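Local structure of putative nucleotide-diphospho-sugar transferase (Desulfovibrio desulfuricans subsp. desulfuricans, 3CGX) at residues A[56-61]-A[79-84]; A[21-26]-A[193-198]. The protein probably transfers a sugar from a nucleotide-diphospho-sugar donor, as a predicted glycosyltransferase of the GT-A clan whose substrates are not established. One frame throughout, in Å; residues are numbered along the deposited sequence.

Contact 1: residues A[56-61]-A[79-84]; sequences ICYVPG and FAAQQG
Ile-56, Cys-57 and Tyr-58 pair in parallel with Phe-79, Ala-80 and Ala-81, the second and outermost strands at one border of the central mixed sheet. They close a beta-alpha-beta crossover through helix 65-73, within the Rossmann-like part expected of a GT-A fold. Ala-80 is held through both its backbone N and its backbone O: the N donates to Ile-56 O at 2.9 Å, and the O accepts from Tyr-58 N at 3.0 Å. Just past the strand, Gln-82 N reaches Tyr-58 O at 2.8 Å in a nearly straight bond, carrying the pairing one residue further.

Side chains sort by sheet face. On the face of Ile-56, Tyr-58, Phe-79 and Ala-81, Ile-56 and Phe-79 lie side by side and point the same way, with Ile-56 CD1 3.6 Å from Phe-79 CE1. The Tyr-58 CG sits between its backbone N and carbonyl carbon (chi1 62°), and the ring lies against the neighbouring strand. Ala-81 CA stands over the centre of that ring, 3.8 Å from the centroid, as a CH-pi contact, while Ala-81 CB touches CE1 and Phe-79 CB approaches the ring edge at CE2. Helix 65-73 covers this face, stacking Phe-69 on Tyr-58.

The opposite face carries Cys-57 and Ala-80. Beyond the strands Pro-60 crosses Gln-82 at about a right angle, its CG 3.4 Å from Gln-82 O. The Gln-82 side chain, extended beyond CG, reaches across to the neighbouring strand and packs CG against Cys-57 CB at 4.0 Å. At its end, NE2 donates to Cys-57 O at 3.1 Å, with that oxygen close to the amide plane of Gln-82 and NE2 standing above the carbonyl plane of Cys-57.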
loop_
_atom_site.group_PDB
_atom_site.type_symbol
_atom_site.label_atom_id
_atom_site.label_comp_id
_atom_site.label_asym_id
_atom_site.label_seq_id
_atom_site.Cartn_x
_atom_site.Cartn_y
_atom_site.Cartn_z
ATOM N N ILE A 56 -4.741 -4.222 9.214
ATOM C CA ILE A 56 -4.979 -4.596 7.849
ATOM C C ILE A 56 -6.393 -4.169 7.475
ATOM O O ILE A 56 -7.403 -4.664 8.011
ATOM C CB ILE A 56 -4.769 -6.117 7.627
ATOM C CG1 ILE A 56 -3.328 -6.537 7.980
ATOM C CG2 ILE A 56 -5.146 -6.518 6.176
ATOM C CD1 ILE A 56 -3.140 -8.055 8.107
ATOM N N CYS A 57 -6.465 -3.205 6.562
ATOM C CA CYS A 57 -7.735 -2.544 6.189
ATOM C C CYS A 57 -8.143 -2.935 4.788
ATOM O O CYS A 57 -7.482 -2.555 3.813
ATOM C CB CYS A 57 -7.571 -1.017 6.284
ATOM S SG CYS A 57 -7.055 -0.403 7.887
ATOM N N TYR A 58 -9.229 -3.723 4.694
ATOM C CA TYR A 58 -9.659 -4.310 3.455
ATOM C C TYR A 58 -10.880 -3.672 2.788
ATOM O O TYR A 58 -11.825 -3.164 3.411
ATOM C CB TYR A 58 -9.905 -5.806 3.650
ATOM C CG TYR A 58 -10.978 -6.191 4.640
ATOM C CD1 TYR A 58 -12.302 -6.248 4.268
ATOM C CD2 TYR A 58 -10.656 -6.548 5.968
ATOM C CE1 TYR A 58 -13.240 -6.641 5.148
ATOM C CE2 TYR A 58 -11.609 -6.919 6.851
ATOM C CZ TYR A 58 -12.897 -6.959 6.443
ATOM O OH TYR A 58 -13.882 -7.360 7.326
ATOM N N VAL A 59 -10.812 -3.697 1.476
ATOM C CA VAL A 59 -11.864 -3.189 0.656
ATOM C C VAL A 59 -13.134 -3.947 1.052
ATOM O O VAL A 59 -13.135 -5.202 1.103
ATOM C CB VAL A 59 -11.558 -3.339 -0.841
ATOM C CG1 VAL A 59 -12.768 -3.036 -1.724
ATOM C CG2 VAL A 59 -10.347 -2.432 -1.236
ATOM N N PRO A 60 -14.213 -3.193 1.334
ATOM C CA PRO A 60 -15.427 -3.833 1.776
ATOM C C PRO A 60 -16.066 -4.689 0.720
ATOM O O PRO A 60 -15.952 -4.440 -0.486
ATOM C CB PRO A 60 -16.330 -2.656 2.149
ATOM C CG PRO A 60 -15.793 -1.520 1.564
ATOM C CD PRO A 60 -14.336 -1.721 1.394
ATOM N N GLY A 61 -16.711 -5.746 1.176
ATOM C CA GLY A 61 -17.402 -6.654 0.278
ATOM C C GLY A 61 -18.412 -7.565 0.946
ATOM O O GLY A 61 -19.225 -7.149 1.771
ATOM N N PHE A 79 -7.728 -6.992 11.637
ATOM C CA PHE A 79 -8.355 -6.717 10.355
ATOM C C PHE A 79 -9.535 -5.778 10.593
ATOM O O PHE A 79 -10.206 -5.883 11.609
ATOM C CB PHE A 79 -8.892 -7.995 9.707
ATOM C CG PHE A 79 -7.857 -9.071 9.452
ATOM C CD1 PHE A 79 -7.055 -9.018 8.307
ATOM C CD2 PHE A 79 -7.752 -10.178 10.277
ATOM C CE1 PHE A 79 -6.109 -10.009 8.050
ATOM C CE2 PHE A 79 -6.787 -11.192 10.014
ATOM C CZ PHE A 79 -5.984 -11.090 8.910
ATOM N N ALA A 80 -9.765 -4.870 9.648
ATOM C CA ALA A 80 -10.940 -3.981 9.661
ATOM C C ALA A 80 -11.336 -3.678 8.246
ATOM O O ALA A 80 -10.465 -3.523 7.385
ATOM C CB ALA A 80 -10.659 -2.675 10.418
ATOM N N ALA A 81 -12.651 -3.591 7.998
ATOM C CA ALA A 81 -13.144 -3.155 6.693
ATOM C C ALA A 81 -12.817 -1.685 6.548
ATOM O O ALA A 81 -12.887 -0.921 7.493
ATOM C CB ALA A 81 -14.678 -3.390 6.484
ATOM N N GLN A 82 -12.445 -1.312 5.348
ATOM C CA GLN A 82 -12.350 0.090 4.963
ATOM C C GLN A 82 -13.790 0.569 4.907
ATOM O O GLN A 82 -14.712 -0.178 4.518
ATOM C CB GLN A 82 -11.710 0.275 3.593
ATOM C CG GLN A 82 -10.208 -0.085 3.483
ATOM C CD GLN A 82 -9.702 0.059 2.054
ATOM O OE1 GLN A 82 -10.174 0.942 1.322
ATOM N NE2 GLN A 82 -8.730 -0.802 1.638
ATOM N N GLN A 83 -13.976 1.826 5.254
ATOM C CA GLN A 83 -15.320 2.410 5.268
ATOM C C GLN A 83 -15.304 3.810 4.700
ATOM O O GLN A 83 -14.597 4.698 5.204
ATOM C CB GLN A 83 -15.829 2.524 6.697
ATOM C CG GLN A 83 -15.546 1.341 7.569
ATOM C CD GLN A 83 -16.258 1.431 8.918
ATOM O OE1 GLN A 83 -16.885 2.447 9.245
ATOM N NE2 GLN A 83 -16.188 0.350 9.692
ATOM N N GLY A 84 -16.120 3.998 3.688
ATOM C CA GLY A 84 -16.317 5.318 3.124
ATOM C C GLY A 84 -16.739 5.169 1.699
ATOM O O GLY A 84 -16.630 4.087 1.149
#

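Contact 2: residues A[21-26]-A[193-198]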
loop_
_atom_site.group_PDB
_atom_site.type_symbol
_atom_site.label_atom_id
_atom_site.label_comp_id
_atom_site.label_asym_id
_atom_site.label_seq_id
_atom_site.Cartn_x
_atom_site.Cartn_y
_atom_site.Cartn_z
ATOM N N THR A 21 -7.044 -6.668 -12.694
ATOM C CA THR A 21 -7.665 -7.085 -13.944
ATOM C C THR A 21 -6.910 -6.635 -15.200
ATOM O O THR A 21 -6.923 -7.317 -16.225
ATOM C CB THR A 21 -9.141 -6.643 -14.011
ATOM O OG1 THR A 21 -9.199 -5.224 -13.876
ATOM C CG2 THR A 21 -9.959 -7.392 -12.929
ATOM N N ARG A 22 -6.245 -5.501 -15.131
ATOM C CA ARG A 22 -5.430 -5.051 -16.254
ATOM C C ARG A 22 -4.207 -6.008 -16.511
ATOM O O ARG A 22 -3.876 -6.349 -17.667
ATOM C CB ARG A 22 -4.943 -3.637 -15.996
ATOM C CG ARG A 22 -3.934 -3.190 -16.982
ATOM C CD ARG A 22 -4.541 -2.582 -18.160
ATOM N NE ARG A 22 -3.556 -2.025 -19.079
ATOM C CZ ARG A 22 -3.002 -0.826 -18.951
ATOM N NH1 ARG A 22 -3.293 -0.039 -17.909
ATOM N NH2 ARG A 22 -2.129 -0.419 -19.849
ATOM N N LEU A 23 -3.563 -6.436 -15.430
ATOM C CA LEU A 23 -2.518 -7.454 -15.501
ATOM C C LEU A 23 -3.144 -8.779 -16.003
ATOM O O LEU A 23 -2.597 -9.459 -16.877
ATOM C CB LEU A 23 -1.825 -7.582 -14.133
ATOM C CG LEU A 23 -0.835 -8.707 -13.927
ATOM C CD1 LEU A 23 0.366 -8.548 -14.912
ATOM C CD2 LEU A 23 -0.355 -8.711 -12.517
ATOM N N GLY A 24 -4.334 -9.120 -15.492
ATOM C CA GLY A 24 -5.065 -10.320 -15.919
ATOM C C GLY A 24 -5.398 -10.436 -17.396
ATOM O O GLY A 24 -5.521 -11.538 -17.921
ATOM N N GLU A 25 -5.558 -9.300 -18.064
ATOM C CA GLU A 25 -5.847 -9.260 -19.530
ATOM C C GLU A 25 -4.742 -9.929 -20.312
ATOM O O GLU A 25 -4.961 -10.518 -21.379
ATOM C CB GLU A 25 -6.021 -7.791 -20.011
ATOM C CG GLU A 25 -7.419 -7.267 -19.717
ATOM C CD GLU A 25 -7.618 -5.797 -20.019
ATOM O OE1 GLU A 25 -7.178 -4.935 -19.230
ATOM O OE2 GLU A 25 -8.280 -5.497 -21.018
ATOM N N VAL A 26 -3.560 -9.912 -19.729
ATOM C CA VAL A 26 -2.358 -10.501 -20.352
ATOM C C VAL A 26 -1.995 -11.862 -19.773
ATOM O O VAL A 26 -1.842 -12.810 -20.523
ATOM C CB VAL A 26 -1.120 -9.550 -20.259
ATOM C CG1 VAL A 26 0.159 -10.244 -20.678
ATOM C CG2 VAL A 26 -1.356 -8.302 -21.117
ATOM N N ASP A 193 0.905 -2.513 -11.627
ATOM C CA ASP A 193 -0.461 -2.555 -12.197
ATOM C C ASP A 193 -0.528 -3.392 -13.490
ATOM O O ASP A 193 -1.409 -4.190 -13.657
ATOM C CB ASP A 193 -0.925 -1.124 -12.499
ATOM C CG ASP A 193 -2.354 -1.042 -13.142
ATOM O OD1 ASP A 193 -3.258 -1.806 -12.699
ATOM O OD2 ASP A 193 -2.570 -0.166 -14.061
ATOM N N THR A 194 0.402 -3.156 -14.399
ATOM C CA THR A 194 0.355 -3.744 -15.737
ATOM C C THR A 194 1.438 -4.794 -15.916
ATOM O O THR A 194 2.336 -4.910 -15.096
ATOM C CB THR A 194 0.557 -2.688 -16.835
ATOM O OG1 THR A 194 1.931 -2.260 -16.820
ATOM C CG2 THR A 194 -0.417 -1.448 -16.691
ATOM N N VAL A 195 1.366 -5.537 -17.022
ATOM C CA VAL A 195 2.383 -6.546 -17.292
ATOM C C VAL A 195 3.752 -5.859 -17.477
ATOM O O VAL A 195 4.808 -6.432 -17.171
ATOM C CB VAL A 195 2.018 -7.449 -18.503
ATOM C CG1 VAL A 195 2.086 -6.677 -19.884
ATOM C CG2 VAL A 195 2.947 -8.713 -18.488
ATOM N N TRP A 196 3.733 -4.619 -17.951
ATOM C CA TRP A 196 4.977 -3.884 -18.162
ATOM C C TRP A 196 5.609 -3.613 -16.785
ATOM O O TRP A 196 6.805 -3.812 -16.566
ATOM C CB TRP A 196 4.729 -2.579 -18.897
ATOM C CG TRP A 196 3.967 -2.650 -20.228
ATOM C CD1 TRP A 196 2.764 -2.073 -20.513
ATOM C CD2 TRP A 196 4.395 -3.265 -21.441
ATOM N NE1 TRP A 196 2.401 -2.309 -21.789
ATOM C CE2 TRP A 196 3.391 -3.010 -22.412
ATOM C CE3 TRP A 196 5.536 -3.974 -21.810
ATOM C CZ2 TRP A 196 3.473 -3.483 -23.742
ATOM C CZ3 TRP A 196 5.633 -4.433 -23.099
ATOM C CH2 TRP A 196 4.604 -4.179 -24.069
ATOM N N ASP A 197 4.799 -3.156 -15.840
ATOM C CA ASP A 197 5.262 -2.911 -14.485
ATOM C C ASP A 197 5.827 -4.204 -13.859
ATOM O O ASP A 197 6.832 -4.173 -13.133
ATOM C CB ASP A 197 4.119 -2.411 -13.582
ATOM C CG ASP A 197 3.546 -1.099 -14.000
ATOM O OD1 ASP A 197 4.242 -0.266 -14.569
ATOM O OD2 ASP A 197 2.388 -0.901 -13.717
ATOM N N LEU A 198 5.160 -5.333 -14.146
ATOM C CA LEU A 198 5.580 -6.648 -13.622
ATOM C C LEU A 198 6.945 -7.052 -14.210
ATOM O O LEU A 198 7.829 -7.619 -13.512
ATOM C CB LEU A 198 4.539 -7.734 -13.926
ATOM C CG LEU A 198 4.648 -9.078 -13.199
ATOM C CD1 LEU A 198 4.231 -8.874 -11.729
ATOM C CD2 LEU A 198 3.780 -10.209 -13.819
HETATM O O HOH W 1 -6.327 -3.415 -12.923
HETATM O O HOH W 2 -3.732 -4.872 -13.002
#
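Leu-23 and Val-26, one turn apart on helix 21-27, are the bumps pressed against the start of helix 195-204. The Leu-23 CD1 methyl settles among Val-195 CA, 3.7 Å away, the carbonyl carbon of Thr-194 and Leu-198 CD2, so its hollow is made from backbone at the helix start and a side chain one turn on. Leu-35 of helix 29-47 touches both Leu-23 and Leu-198. Val-26 crosses Val-195 at about a right angle; each of its methyls meets a methyl of Val-195, CG1 lying 3.9 Å from Val-195 CG2, and Tyr-229 touches both valines.

On the other flank, the Arg-22 chain bends at chi2 (88°), and its guanidinium spreads over the Thr-194 methyl. Thr-194 CG2 stands over the centre of that group, 3.4 Å above its plane, with the two side chains alongside one another. Thr-194 OG1 is used differently, because Thr-194 is the N-cap of helix 195-204 and forms a capping box with Asp-197. OG1 accepts from Asp-197 N at 3.2 Å and weakly from Trp-196 N, while Asp-197 OD2 takes Thr-194 N and Asp-193 N, the latter on its anti side. Asn-190 holds the other carboxylate oxygen, OD1, of Asp-197.

Asp-193 crosses Arg-22 at about a right angle, and the two flat groups are 84° apart. Their salt bridge is long, 3.9 Å from Arg-22 NH1 to Asp-193 OD2, and purely one of charge, since OD2 is far from the plane of the guanidinium and no N-H is aimed at it. Next along the helix, Leu-23 CB rests on Asp-193 O. A water accepts from Leu-23 N at 2.9 Å and also lies against Asp-193 O, so close that this second bond is doubtful; another accepts from Arg-22 N and donates weakly to Asp-193 OD1.

In the fold
From the N terminus, the chain runs through strand 5-11 and enters helix 21-27, the first half of contact 2. Helix 29-47 then leads to strand 53-58, and contact 1 closes a short loop when strand 78-81 returns beside it after helix 65-73. The other strands of the sheet follow before residues 193-198 come back to helix 21-27, closing a loop of 166 intervening residues. Contact 1 is therefore nested within contact 2. Their centres lie 24 Å apart, and they do not touch: contact 1 builds one border of the sheet, whereas contact 2 joins an early helix to one that follows the last strand, 183-185.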